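Local structure of probable acetolactate synthase isozyme III (Small subunit) (2PC6) at residues Asn31-Ser36 with Met48-Asn53; Gly82-Glu87 with Gly152-Arg158. The protein probably serves as the small subunit of acetolactate synthase isozyme III, a protein of the ACT-domain family that forms a dimer here. All coordinates share one frame; numbering follows the deposited sequence.

Interaction 1 of 2, residues Asn31-Ser36 with Met48-Asn53; sequences NIESLS and MTLVTN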
# COMPACT_ATOMS: atom_id res chain seq x y z
N ASN A 31 -1.09 -7.68 -16.57
CA ASN A 31 -0.73 -6.40 -16.01
C ASN A 31 -1.04 -6.41 -14.53
O ASN A 31 -2.06 -6.93 -14.09
CB ASN A 31 -1.43 -5.24 -16.81
CG ASN A 31 -1.96 -4.11 -15.92
OD1 ASN A 31 -2.81 -4.33 -15.06
ND2 ASN A 31 -1.49 -2.86 -16.16
N ILE A 32 -0.12 -5.87 -13.76
CA ILE A 32 -0.37 -5.53 -12.38
C ILE A 32 -0.18 -4.03 -12.30
O ILE A 32 0.93 -3.53 -12.46
CB ILE A 32 0.61 -6.25 -11.40
CG1 ILE A 32 0.32 -7.74 -11.39
CG2 ILE A 32 0.44 -5.68 -9.99
CD1 ILE A 32 1.13 -8.53 -10.40
N GLU A 33 -1.24 -3.30 -12.07
CA GLU A 33 -1.03 -1.87 -12.04
C GLU A 33 -0.39 -1.53 -10.72
O GLU A 33 0.62 -0.81 -10.66
CB GLU A 33 -2.31 -1.10 -12.25
CG GLU A 33 -2.01 0.26 -12.80
CD GLU A 33 -3.20 1.18 -12.76
OE1 GLU A 33 -4.29 0.76 -12.30
OE2 GLU A 33 -3.04 2.35 -13.19
N SER A 34 -0.97 -2.08 -9.65
CA SER A 34 -0.56 -1.77 -8.29
C SER A 34 -0.94 -2.94 -7.35
O SER A 34 -1.85 -3.71 -7.63
CB SER A 34 -1.22 -0.47 -7.83
OG SER A 34 -2.50 -0.73 -7.29
N LEU A 35 -0.26 -3.05 -6.22
CA LEU A 35 -0.49 -4.17 -5.36
C LEU A 35 -0.24 -3.79 -3.89
O LEU A 35 0.84 -3.35 -3.56
CB LEU A 35 0.45 -5.32 -5.77
CG LEU A 35 0.28 -6.62 -4.98
CD1 LEU A 35 0.50 -7.84 -5.86
CD2 LEU A 35 1.23 -6.66 -3.77
N SER A 36 -1.23 -4.06 -3.04
CA SER A 36 -1.13 -3.96 -1.59
C SER A 36 -1.35 -5.29 -0.92
O SER A 36 -2.31 -5.98 -1.22
CB SER A 36 -2.25 -3.08 -1.07
OG SER A 36 -1.71 -1.90 -0.56
N MSE A 48 -4.82 -9.12 0.21
CA MSE A 48 -4.17 -8.48 -0.89
C MSE A 48 -5.20 -7.75 -1.70
O MSE A 48 -6.28 -8.28 -1.97
CB MSE A 48 -3.47 -9.50 -1.77
CG MSE A 48 -2.78 -8.89 -2.96
SE MSE A 48 -1.76 -10.28 -3.98
CE MSE A 48 -0.57 -10.95 -2.51
N THR A 49 -4.83 -6.54 -2.08
CA THR A 49 -5.61 -5.80 -3.03
C THR A 49 -4.73 -5.57 -4.23
O THR A 49 -3.70 -4.91 -4.14
CB THR A 49 -6.08 -4.46 -2.45
OG1 THR A 49 -6.74 -4.70 -1.19
CG2 THR A 49 -7.02 -3.82 -3.39
N LEU A 50 -5.18 -6.08 -5.36
CA LEU A 50 -4.45 -5.97 -6.56
C LEU A 50 -5.31 -5.29 -7.66
O LEU A 50 -6.51 -5.58 -7.81
CB LEU A 50 -4.14 -7.40 -6.97
CG LEU A 50 -3.26 -7.65 -8.16
CD1 LEU A 50 -2.86 -9.08 -8.00
CD2 LEU A 50 -4.07 -7.45 -9.45
N VAL A 51 -4.70 -4.38 -8.41
CA VAL A 51 -5.40 -3.73 -9.50
C VAL A 51 -4.82 -4.23 -10.80
O VAL A 51 -3.61 -4.20 -10.99
CB VAL A 51 -5.25 -2.20 -9.47
CG1 VAL A 51 -5.84 -1.58 -10.73
CG2 VAL A 51 -5.88 -1.63 -8.23
N THR A 52 -5.70 -4.67 -11.70
CA THR A 52 -5.29 -5.09 -13.03
C THR A 52 -6.16 -4.46 -14.15
O THR A 52 -7.30 -4.01 -13.92
CB THR A 52 -5.18 -6.63 -13.14
OG1 THR A 52 -4.55 -6.97 -14.39
CG2 THR A 52 -6.57 -7.34 -13.01
N ASN A 53 -5.59 -4.37 -15.35
CA ASN A 53 -6.24 -3.69 -16.46
C ASN A 53 -6.45 -4.64 -17.61
O ASN A 53 -5.47 -5.12 -18.21
CB ASN A 53 -5.40 -2.49 -16.95
CG ASN A 53 -5.35 -1.34 -15.94
OD1 ASN A 53 -6.36 -0.87 -15.45
ND2 ASN A 53 -4.14 -0.88 -15.65
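Leu35 overlaps two side chains of the facing strand at once: its CD1 lies 3.8 Å from SE of selenomethionine Met48 and 4.2 Å from CD1 of Leu50. The setting is the hairpin of strands 34-39 and 45-54, the second and third strands of an ACT domain's antiparallel sheet (order 2-3-1-4). With CG anti to the backbone N (chi1 -177°), the Leu35 side chain leaves on one sheet face, and its end comes nearer to Met48 and Leu50. Branched and flexible apolar groups suit this face, because helix 17-28 packs over it, with Leu18 and Val21 on Met48 and Phe25 on Leu50; Leu35 also meets Leu35 of the second subunit. The other face carries Ser36 and Thr49, compact residues whose backbones bond twice, Ser36 N giving an almost straight 2.8 Å bond to Thr49 O. Farther along, Val51 N reaches Ser34 O at 3.0 Å, while Val51 O accepts a hydrogen bond from Glu33 N, at 2.8 Å, where the chain kinks. The extended Glu33 side chain runs alongside Val51, the two pointing the same way, and its carboxylate forms a salt bridge with Arg4. Beyond the kink, polar side chains take over the pairing: Thr52, its OG1 beside the carbonyl carbon (chi1 -170°), donates that hydroxyl to Asn31 O. Asn31 in turn stands in for a backbone acceptor, its OD1 accepting from Asn53 N at 2.8 Å, with the donor above the amide carbonyl plane and the hydrogen bond bent, its N-H...O angle 136°.

Interaction 2 of 2, residues Gly82-Glu87 with Gly152-Arg158; sequences GYVERE and GVSGLSR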
# COMPACT_ATOMS: atom_id res chain seq x y z
N GLY A 82 -20.67 -3.03 -4.52
CA GLY A 82 -20.35 -1.76 -3.84
C GLY A 82 -19.02 -1.92 -3.07
O GLY A 82 -18.75 -2.98 -2.50
N TYR A 83 -18.16 -0.90 -3.07
CA TYR A 83 -16.88 -0.98 -2.34
C TYR A 83 -16.38 0.40 -1.97
O TYR A 83 -16.89 1.43 -2.44
CB TYR A 83 -15.83 -1.73 -3.17
CG TYR A 83 -15.45 -0.99 -4.41
CD1 TYR A 83 -14.37 -0.11 -4.40
CD2 TYR A 83 -16.19 -1.13 -5.58
CE1 TYR A 83 -14.02 0.59 -5.51
CE2 TYR A 83 -15.86 -0.43 -6.72
CZ TYR A 83 -14.77 0.43 -6.68
OH TYR A 83 -14.42 1.17 -7.78
N VAL A 84 -15.39 0.44 -1.10
CA VAL A 84 -14.73 1.68 -0.85
C VAL A 84 -13.27 1.48 -1.07
O VAL A 84 -12.73 0.45 -0.72
CB VAL A 84 -14.95 2.16 0.57
CG1 VAL A 84 -16.35 2.55 0.72
CG2 VAL A 84 -14.63 1.07 1.55
N GLU A 85 -12.62 2.47 -1.68
CA GLU A 85 -11.18 2.35 -1.83
C GLU A 85 -10.48 3.63 -1.45
O GLU A 85 -11.05 4.73 -1.59
CB GLU A 85 -10.75 1.80 -3.21
CG GLU A 85 -11.05 2.72 -4.35
CD GLU A 85 -9.98 3.79 -4.60
OE1 GLU A 85 -8.80 3.60 -4.16
OE2 GLU A 85 -10.33 4.82 -5.24
N ARG A 86 -9.26 3.45 -0.94
CA ARG A 86 -8.39 4.54 -0.55
C ARG A 86 -6.99 4.21 -0.90
O ARG A 86 -6.60 3.04 -0.92
CB ARG A 86 -8.48 4.88 0.94
CG ARG A 86 -9.83 5.49 1.35
CD ARG A 86 -10.11 6.77 0.60
NE ARG A 86 -11.31 7.47 1.13
CZ ARG A 86 -12.54 7.21 0.69
NH1 ARG A 86 -12.70 6.28 -0.24
NH2 ARG A 86 -13.62 7.85 1.19
N GLU A 87 -6.23 5.23 -1.22
CA GLU A 87 -4.83 5.04 -1.42
C GLU A 87 -4.10 6.10 -0.63
O GLU A 87 -4.64 7.19 -0.40
CB GLU A 87 -4.54 5.22 -2.89
CG GLU A 87 -3.16 4.70 -3.28
CD GLU A 87 -2.98 4.73 -4.80
OE1 GLU A 87 -3.98 5.11 -5.52
OE2 GLU A 87 -1.86 4.38 -5.26
N GLY A 152 -0.55 2.07 -3.43
CA GLY A 152 -1.50 1.19 -4.11
C GLY A 152 -2.76 1.01 -3.28
O GLY A 152 -2.74 1.09 -2.04
N VAL A 153 -3.87 0.79 -3.99
CA VAL A 153 -5.20 0.78 -3.43
C VAL A 153 -5.40 -0.21 -2.30
O VAL A 153 -4.83 -1.30 -2.28
CB VAL A 153 -6.27 0.47 -4.49
CG1 VAL A 153 -7.63 0.21 -3.82
CG2 VAL A 153 -6.39 1.64 -5.47
N SER A 154 -6.20 0.20 -1.35
CA SER A 154 -6.71 -0.70 -0.39
C SER A 154 -8.24 -0.54 -0.38
O SER A 154 -8.75 0.58 -0.29
CB SER A 154 -6.11 -0.37 0.93
OG SER A 154 -6.96 -0.88 1.92
N GLY A 155 -8.97 -1.65 -0.51
CA GLY A 155 -10.43 -1.59 -0.57
C GLY A 155 -11.19 -2.62 0.25
O GLY A 155 -10.66 -3.68 0.62
N LEU A 156 -12.44 -2.31 0.52
CA LEU A 156 -13.33 -3.24 1.19
C LEU A 156 -14.69 -3.12 0.49
O LEU A 156 -14.99 -2.07 -0.09
CB LEU A 156 -13.47 -2.90 2.68
CG LEU A 156 -12.26 -3.07 3.61
CD1 LEU A 156 -12.56 -2.67 5.08
CD2 LEU A 156 -11.73 -4.53 3.51
N SER A 157 -15.47 -4.20 0.52
CA SER A 157 -16.86 -4.16 0.09
C SER A 157 -17.68 -3.23 0.98
O SER A 157 -17.33 -3.05 2.15
CB SER A 157 -17.42 -5.56 0.17
OG SER A 157 -16.84 -6.37 -0.86
N ARG A 158 -18.73 -2.63 0.44
CA ARG A 158 -19.64 -1.82 1.25
C ARG A 158 -20.50 -2.72 2.07
O ARG A 158 -20.87 -3.79 1.63
CB ARG A 158 -20.57 -0.93 0.40
CG ARG A 158 -19.90 0.40 0.01
CD ARG A 158 -20.86 1.59 -0.24
NE ARG A 158 -20.13 2.70 -0.89
CZ ARG A 158 -19.39 3.64 -0.26
NH1 ARG A 158 -19.28 3.66 1.07
NH2 ARG A 158 -18.76 4.59 -0.96
O HOH W 1 -17.54 -5.21 -3.17
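Val84 and Arg158 cross at about a right angle, and CG1 of the valine rests 3.0 Å above one face of the guanidinium plane, toward its rim. The arginine, extended from CG to NE, runs past Gly82 and Tyr83 to lie against Val84. Glu85, on the face opposite Val84, crosses Val153 at a similar angle. With CG between the backbone N and the carbonyl carbon (chi1 67°) and a bend at chi2 (85°), Glu85 brings OE1 against the two methyls of Val153, 3.4 Å from CG2; the edge of the Tyr83 ring has Glu85 CG in its plane. Gly155 faces Glu85 in a non-hydrogen-bonded pair (CA to CA 4.2 Å), its CA 3.1 Å from Val84 O, a tight spot suited to glycine. Flanking it, Val84-Leu156 and Arg86-Ser154 are each joined by two backbone bonds, Val84 N to Leu156 O being 2.7 Å. At the end Ser157 OG, a short hydroxyl, donates to a water that in turn donates to Gly82 O. Strand 83-94 lies between 121-128 and 145-157. Glu85 OE2 accepts from Arg130 N at the start of helix 130-139, Val153 packs on Thr49 of strand 45-54, and Arg158 NH1 reaches Ile115 O of the second subunit.

In the fold
The two contacts belong to two four-stranded sheets with the same 2-3-1-4 order, and they meet where those sheets adjoin, their centres 12 Å apart. Interaction 1 pairs the second and third strands of the first sheet; interaction 2 pairs the first and fourth of the other. The join is small and close: Val153 O of interaction 2 lies 3.4 Å from CB of Ser36 and 3.4 Å from CB of Thr49, both of interaction 1. Both contacts also touch the second subunit, where Ser36 packs on its Thr151 and Ser154 on the same residue. The calcium ion, bound by Asn67, Leu69 and Val72, is elsewhere, about 13 Å from the Met48 side chain.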